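Local coordinates for protein putative enoyl-CoA hydratase (Streptomyces avermitilis, PDB 3GKB) that is of unknown function but probably acts on acyl-CoA thioesters, as an enoyl-CoA hydratase/isomerase-like member of the crotonase superfamily, at residues P27-V31 with Q262-E267; L113-G119 with T137-I143. All coordinates share one frame; numbering follows the deposited sequence.

Interaction 1: P27-V31 with Q262-E267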
ATOM      1  N   PRO B  27      33.172  -3.962  12.561  1.00 20.05           N
ATOM      2  CA  PRO B  27      33.576  -5.316  12.189  1.00 20.06           C
ATOM      3  C   PRO B  27      33.243  -6.379  13.234  1.00 19.98           C
ATOM      4  O   PRO B  27      33.205  -6.085  14.426  1.00 20.45           O
ATOM      5  CB  PRO B  27      35.090  -5.194  12.032  1.00 20.70           C
ATOM      6  CG  PRO B  27      35.339  -3.810  11.742  1.00 21.05           C
ATOM      7  CD  PRO B  27      34.295  -3.017  12.461  1.00 20.68           C
ATOM      8  N   PRO B  28      33.038  -7.633  12.800  1.00 20.33           N
ATOM      9  CA  PRO B  28      33.142  -8.141  11.425  1.00 19.92           C
ATOM     10  C   PRO B  28      31.876  -8.105  10.552  1.00 19.65           C
ATOM     11  O   PRO B  28      31.980  -8.315   9.348  1.00 20.02           O
ATOM     12  CB  PRO B  28      33.589  -9.591  11.638  1.00 20.44           C
ATOM     13  CG  PRO B  28      32.981  -9.967  12.958  1.00 20.24           C
ATOM     14  CD  PRO B  28      32.879  -8.719  13.780  1.00 19.97           C
ATOM     15  N   VAL B  29      30.697  -7.878  11.118  1.00 18.36           N
ATOM     16  CA  VAL B  29      29.459  -7.959  10.322  1.00 17.64           C
ATOM     17  C   VAL B  29      28.472  -6.823  10.580  1.00 16.50           C
ATOM     18  O   VAL B  29      27.316  -6.926  10.211  1.00 15.90           O
ATOM     19  CB  VAL B  29      28.701  -9.310  10.515  1.00 18.10           C
ATOM     20  CG1 VAL B  29      29.552 -10.483  10.053  1.00 19.36           C
ATOM     21  CG2 VAL B  29      28.310  -9.488  11.969  1.00 18.76           C
ATOM     22  N   ASN B  30      28.938  -5.730  11.182  1.00 15.81           N
ATOM     23  CA  ASN B  30      28.077  -4.588  11.498  1.00 15.72           C
ATOM     24  C   ASN B  30      26.894  -4.968  12.391  1.00 16.16           C
ATOM     25  O   ASN B  30      25.743  -4.554  12.162  1.00 14.46           O
ATOM     26  CB  ASN B  30      27.605  -3.865  10.229  1.00 15.95           C
ATOM     27  CG  ASN B  30      28.586  -2.798   9.756  1.00 16.23           C
ATOM     28  OD1 ASN B  30      29.792  -2.815  10.099  1.00 17.40           O
ATOM     29  ND2 ASN B  30      28.081  -1.862   8.946  1.00 14.31           N
ATOM     30  N   VAL B  31      27.182  -5.717  13.454  1.00 16.57           N
ATOM     31  CA  VAL B  31      26.128  -5.927  14.451  1.00 17.84           C
ATOM     32  C   VAL B  31      25.844  -4.598  15.130  1.00 17.37           C
ATOM     33  O   VAL B  31      26.700  -3.725  15.203  1.00 18.40           O
ATOM     34  CB  VAL B  31      26.430  -7.023  15.520  1.00 19.07           C
ATOM     35  CG1 VAL B  31      26.745  -8.355  14.886  1.00 19.43           C
ATOM     36  CG2 VAL B  31      27.486  -6.589  16.470  1.00 20.98           C
ATOM     37  N   GLN B 262      27.166 -14.100  13.712  1.00 20.37           N
ATOM     38  CA  GLN B 262      27.981 -12.929  13.982  1.00 20.72           C
ATOM     39  C   GLN B 262      29.403 -13.096  13.447  1.00 20.53           C
ATOM     40  O   GLN B 262      30.310 -12.365  13.824  1.00 20.31           O
ATOM     41  CB  GLN B 262      27.912 -12.512  15.466  1.00 21.09           C
ATOM     42  CG  GLN B 262      26.453 -12.304  15.889  1.00 22.36           C
ATOM     43  CD  GLN B 262      26.198 -11.493  17.165  1.00 20.53           C
ATOM     44  OE1 GLN B 262      25.059 -11.101  17.391  1.00 19.54           O
ATOM     45  NE2 GLN B 262      27.221 -11.259  17.998  1.00 19.73           N
ATOM     46  N   THR B 263      29.556 -14.064  12.547  1.00 20.77           N
ATOM     47  CA  THR B 263      30.706 -14.182  11.673  1.00 20.45           C
ATOM     48  C   THR B 263      30.200 -14.048  10.250  1.00 20.12           C
ATOM     49  O   THR B 263      29.060 -14.387   9.964  1.00 17.77           O
ATOM     50  CB  THR B 263      31.397 -15.550  11.823  1.00 20.29           C
ATOM     51  OG1 THR B 263      30.598 -16.579  11.219  1.00 19.81           O
ATOM     52  CG2 THR B 263      31.619 -15.870  13.281  1.00 22.37           C
ATOM     53  N   PRO B 264      31.053 -13.584   9.331  1.00 19.89           N
ATOM     54  CA  PRO B 264      30.604 -13.408   7.939  1.00 20.38           C
ATOM     55  C   PRO B 264      30.018 -14.658   7.313  1.00 20.31           C
ATOM     56  O   PRO B 264      28.940 -14.600   6.675  1.00 21.84           O
ATOM     57  CB  PRO B 264      31.878 -12.974   7.227  1.00 20.50           C
ATOM     58  CG  PRO B 264      32.625 -12.249   8.301  1.00 20.57           C
ATOM     59  CD  PRO B 264      32.422 -13.073   9.530  1.00 20.66           C
ATOM     60  N   ALA B 265      30.663 -15.796   7.515  1.00 20.73           N
ATOM     61  CA  ALA B 265      30.074 -17.071   6.912  1.00 21.29           C
ATOM     62  C   ALA B 265      28.708 -17.450   7.508  1.00 19.89           C
ATOM     63  O   ALA B 265      27.804 -17.906   6.788  1.00 20.35           O
ATOM     64  CB  ALA B 265      31.056 -18.222   7.027  1.00 21.27           C
ATOM     65  N   GLY B 266      28.572 -17.267   8.817  1.00 19.89           N
ATOM     66  CA  GLY B 266      27.348 -17.577   9.540  1.00 19.97           C
ATOM     67  C   GLY B 266      26.224 -16.630   9.184  1.00 19.96           C
ATOM     68  O   GLY B 266      25.069 -17.034   9.048  1.00 19.78           O
ATOM     69  N   GLU B 267      26.548 -15.354   9.007  1.00 20.41           N
ATOM     70  CA  GLU B 267      25.518 -14.368   8.665  1.00 19.92           C
ATOM     71  C   GLU B 267      25.063 -14.409   7.211  1.00 19.33           C
ATOM     72  O   GLU B 267      23.970 -13.957   6.890  1.00 18.97           O
ATOM     73  CB  GLU B 267      26.006 -12.961   8.984  1.00 20.22           C
ATOM     74  CG  GLU B 267      26.239 -12.698  10.463  1.00 21.60           C
ATOM     75  CD  GLU B 267      24.950 -12.490  11.257  1.00 21.96           C
ATOM     76  OE1 GLU B 267      23.972 -11.929  10.724  1.00 20.75           O
ATOM     77  OE2 GLU B 267      24.918 -12.878  12.429  1.00 20.71           O
TER
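Glu267, packed against Val29 by its CG, has a carboxylate oxygen, OE2, held by two groups: Gln262 N and, from outside the segments, His69 NE2. The bond from Gln262 N to Glu267 OE2 is 2.9 Å long, uses the anti lone pair and is bent, 139° at the hydrogen. A turn at chi2 (-76°) folds the carboxylate back toward the start of its own segment. Thr263 is the N-cap of helix 264-268: its OG1 accepts from Gly266 N and is also hydrogen-bonded to Gly260 O. No hydrogen bond crosses the contact; Val29 CG1 lies 3.9 Å from Pro264 CD, and Pro28 CB faces the same ring. Val29 CG1 also presses on the backbone where the helix starts, 3.5 Å from Pro264 N, while Val29 CG2 faces Gln262 CA and O. Pro28, after a cis peptide, sets its ring CG 3.7 Å from Gln262 O. Val31 CG1 meets Gln262 CD at 3.9 Å, the two side chains crossing at about a right angle; the amide end is fixed by Met72 N and Asp71 OD1. With an alanine here, Gln262 N and His69 NE2 would probably lose the acceptor they share at Glu267, and a gap would open beside Val29. The capped helix thus docks on the loop after strand 19-24 and beside the loop of Ala68, His69 and Met72, a region that in crotonase relatives contributes to the oxyanion hole.

Interaction 2: L113-G119 with T137-I143; sequences LAGKARG and TAGLGQI
Strands 116-118 and 139-141 run parallel, 9° apart in direction and 4.8 Å between axes, with Lys116, Ala117 and Arg118 level with Gly139, Leu140 and Gly141. Ala117 N donates to Gly139 O at 2.9 Å, Ala117 O accepts from Gly141 N at 3.1 Å, and Gly119 N extends the ladder to Gly141 O; at the leading end Gly139 N reaches Gly115 O from well above its carbonyl plane. Thr137 closes that end, its OG1 giving a 2.6 Å bond to Ala114 O in the carbonyl plane. On one face Leu140 is held by two neighbours, its CD2 3.9 Å from Ala117 CB and its CG 3.8 Å from Leu113 CD2. Leu113 also lays CG against Ala138 CB. On the other face Lys116 and Arg118 stand beside Gly139 and Gly141, which have no side chains to compete with theirs. Arg118 starts out with CG 3.9 Å from Gly141 O and runs extended to NE, where Glu271 forms a salt bridge. At the trailing end Gln142 bends at chi2 and offers NE2 to Gly119 O in a weak 3.4 Å bond, its stronger partner being Glu144 OE1. Strand 116-118, helix 120-127 and the parallel strand 139-141 form part of the crotonase fold of this family; the helix, N-capped by Gly119, packs through Ala122 and Val125 on the face of Ala117 and Leu140. Strand 178-179 lies antiparallel beyond strand 139-141, Leu113 reaches Ala133 of strand 130-134, and helix 270-280 meets Arg118 and Ile143 through Leu270.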
ATOM      1  N   LEU B 113      21.145   1.184   0.830  1.00 15.23           N
ATOM      2  CA  LEU B 113      21.254  -0.228   1.187  1.00 15.37           C
ATOM      3  C   LEU B 113      21.849  -1.026   0.036  1.00 16.48           C
ATOM      4  O   LEU B 113      21.181  -1.287  -0.967  1.00 15.18           O
ATOM      5  CB  LEU B 113      19.880  -0.799   1.570  1.00 15.52           C
ATOM      6  CG  LEU B 113      19.861  -2.288   1.973  1.00 14.77           C
ATOM      7  CD1 LEU B 113      20.644  -2.466   3.307  1.00 15.30           C
ATOM      8  CD2 LEU B 113      18.459  -2.841   2.088  1.00 15.52           C
ATOM      9  N   ALA B 114      23.093  -1.455   0.224  1.00 18.30           N
ATOM     10  CA  ALA B 114      23.786  -2.247  -0.770  1.00 18.62           C
ATOM     11  C   ALA B 114      23.840  -3.719  -0.400  1.00 19.54           C
ATOM     12  O   ALA B 114      23.797  -4.562  -1.306  1.00 22.22           O
ATOM     13  CB  ALA B 114      25.197  -1.693  -1.019  1.00 18.39           C
ATOM     14  N   GLY B 115      23.851  -4.032   0.889  1.00 18.07           N
ATOM     15  CA  GLY B 115      23.984  -5.393   1.360  1.00 18.23           C
ATOM     16  C   GLY B 115      22.797  -5.855   2.199  1.00 17.93           C
ATOM     17  O   GLY B 115      21.649  -5.418   1.987  1.00 17.96           O
ATOM     18  N   LYS B 116      23.087  -6.757   3.133  1.00 17.45           N
ATOM     19  CA  LYS B 116      22.065  -7.386   3.956  1.00 16.91           C
ATOM     20  C   LYS B 116      21.825  -6.646   5.271  1.00 16.53           C
ATOM     21  O   LYS B 116      22.777  -6.256   5.973  1.00 15.17           O
ATOM     22  CB  LYS B 116      22.433  -8.844   4.262  1.00 16.77           C
ATOM     23  CG  LYS B 116      22.475  -9.741   3.042  1.00 19.27           C
ATOM     24  CD  LYS B 116      23.280 -10.980   3.339  1.00 22.03           C
ATOM     25  CE  LYS B 116      23.261 -11.988   2.207  1.00 26.45           C
ATOM     26  NZ  LYS B 116      23.926 -11.452   1.006  1.00 30.02           N
ATOM     27  N   ALA B 117      20.537  -6.495   5.592  1.00 15.00           N
ATOM     28  CA  ALA B 117      20.095  -5.928   6.860  1.00 15.65           C
ATOM     29  C   ALA B 117      19.013  -6.831   7.418  1.00 14.28           C
ATOM     30  O   ALA B 117      18.034  -7.111   6.743  1.00 14.92           O
ATOM     31  CB  ALA B 117      19.550  -4.496   6.661  1.00 14.86           C
ATOM     32  N   ARG B 118      19.220  -7.327   8.632  1.00 14.30           N
ATOM     33  CA  ARG B 118      18.271  -8.205   9.263  1.00 14.33           C
ATOM     34  C   ARG B 118      17.933  -7.746  10.682  1.00 13.70           C
ATOM     35  O   ARG B 118      18.699  -7.005  11.332  1.00 14.84           O
ATOM     36  CB  ARG B 118      18.751  -9.645   9.300  1.00 14.12           C
ATOM     37  CG  ARG B 118      18.983 -10.286   7.948  1.00 16.65           C
ATOM     38  CD  ARG B 118      19.411 -11.699   8.170  1.00 17.43           C
ATOM     39  NE  ARG B 118      19.654 -12.520   6.984  1.00 14.80           N
ATOM     40  CZ  ARG B 118      20.852 -12.737   6.431  1.00 17.84           C
ATOM     41  NH1 ARG B 118      21.920 -12.108   6.872  1.00 16.76           N
ATOM     42  NH2 ARG B 118      20.977 -13.601   5.420  1.00 18.59           N
ATOM     43  N   GLY B 119      16.764  -8.174  11.143  1.00 14.25           N
ATOM     44  CA  GLY B 119      16.262  -7.823  12.475  1.00 14.91           C
ATOM     45  C   GLY B 119      16.257  -6.339  12.727  1.00 15.35           C
ATOM     46  O   GLY B 119      15.705  -5.560  11.941  1.00 14.72           O
ATOM     47  N   THR B 137      22.264  -7.014  -4.953  1.00 21.00           N
ATOM     48  CA  THR B 137      23.009  -7.386  -3.766  1.00 20.77           C
ATOM     49  C   THR B 137      22.251  -7.198  -2.445  1.00 20.04           C
ATOM     50  O   THR B 137      22.545  -7.872  -1.477  1.00 20.80           O
ATOM     51  CB  THR B 137      24.342  -6.598  -3.708  1.00 21.11           C
ATOM     52  OG1 THR B 137      24.074  -5.204  -3.796  1.00 20.45           O
ATOM     53  CG2 THR B 137      25.247  -6.972  -4.900  1.00 21.65           C
ATOM     54  N   ALA B 138      21.280  -6.293  -2.395  1.00 18.02           N
ATOM     55  CA  ALA B 138      20.670  -5.945  -1.130  1.00 16.97           C
ATOM     56  C   ALA B 138      19.720  -7.032  -0.662  1.00 17.14           C
ATOM     57  O   ALA B 138      19.131  -7.763  -1.463  1.00 17.99           O
ATOM     58  CB  ALA B 138      19.923  -4.646  -1.246  1.00 15.70           C
ATOM     59  N   GLY B 139      19.520  -7.090   0.638  1.00 16.49           N
ATOM     60  CA  GLY B 139      18.521  -7.977   1.215  1.00 16.83           C
ATOM     61  C   GLY B 139      17.995  -7.457   2.548  1.00 15.76           C
ATOM     62  O   GLY B 139      18.719  -6.832   3.302  1.00 15.92           O
ATOM     63  N   LEU B 140      16.724  -7.747   2.826  1.00 14.98           N
ATOM     64  CA  LEU B 140      16.066  -7.346   4.047  1.00 14.67           C
ATOM     65  C   LEU B 140      15.313  -8.521   4.619  1.00 14.69           C
ATOM     66  O   LEU B 140      14.557  -9.192   3.890  1.00 13.66           O
ATOM     67  CB  LEU B 140      15.055  -6.239   3.779  1.00 15.51           C
ATOM     68  CG  LEU B 140      15.586  -4.834   3.696  1.00 18.99           C
ATOM     69  CD1 LEU B 140      14.529  -3.950   3.066  1.00 22.46           C
ATOM     70  CD2 LEU B 140      15.981  -4.347   5.120  1.00 19.25           C
ATOM     71  N   GLY B 141      15.528  -8.792   5.894  1.00 14.46           N
ATOM     72  CA  GLY B 141      14.792  -9.858   6.550  1.00 15.77           C
ATOM     73  C   GLY B 141      14.554  -9.598   8.020  1.00 16.52           C
ATOM     74  O   GLY B 141      15.395  -8.993   8.706  1.00 17.53           O
ATOM     75  N   GLN B 142      13.424 -10.083   8.522  1.00 15.53           N
ATOM     76  CA  GLN B 142      13.163 -10.033   9.968  1.00 16.27           C
ATOM     77  C   GLN B 142      13.498 -11.427  10.504  1.00 16.46           C
ATOM     78  O   GLN B 142      12.700 -12.338  10.416  1.00 18.17           O
ATOM     79  CB  GLN B 142      11.717  -9.631  10.295  1.00 16.65           C
ATOM     80  CG  GLN B 142      11.316  -8.202   9.851  1.00 16.88           C
ATOM     81  CD  GLN B 142      12.057  -7.030  10.557  1.00 21.16           C
ATOM     82  OE1 GLN B 142      11.967  -5.881  10.082  1.00 21.38           O
ATOM     83  NE2 GLN B 142      12.775  -7.302  11.688  1.00 16.25           N
ATOM     84  N   ILE B 143      14.707 -11.585  11.027  1.00 15.73           N
ATOM     85  CA  ILE B 143      15.212 -12.887  11.469  1.00 15.20           C
ATOM     86  C   ILE B 143      14.638 -13.359  12.812  1.00 14.81           C
ATOM     87  O   ILE B 143      14.816 -14.527  13.195  1.00 14.57           O
ATOM     88  CB  ILE B 143      16.760 -12.820  11.569  1.00 15.51           C
ATOM     89  CG1 ILE B 143      17.399 -14.211  11.658  1.00 15.88           C
ATOM     90  CG2 ILE B 143      17.188 -12.002  12.791  1.00 16.27           C
ATOM     91  CD1 ILE B 143      17.422 -14.980  10.362  1.00 15.40           C
TER

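In the fold
Interaction 2 belongs to the core, its centre about 9 Å from the centre of the chain, and joins neighbouring strands of the small sheet by backbone hydrogen bonds, with leucine and alanine packing on one face. Interaction 1 lies further out, its centre about 15 Å from that of the chain, and brings together a loop and a helix start far apart in sequence; no hydrogen bond spans it, and van der Waals packing by prolines and valines does the work while polar groups bond within or just before the helix segment, or to the loop of His69, Asp71 and Met72. The two contacts meet where Arg118 NH1 makes a weak bond to Glu267 O, and Arg118 NH2 reaches Arg268 O, tying the C-terminal helices to strand 116-118.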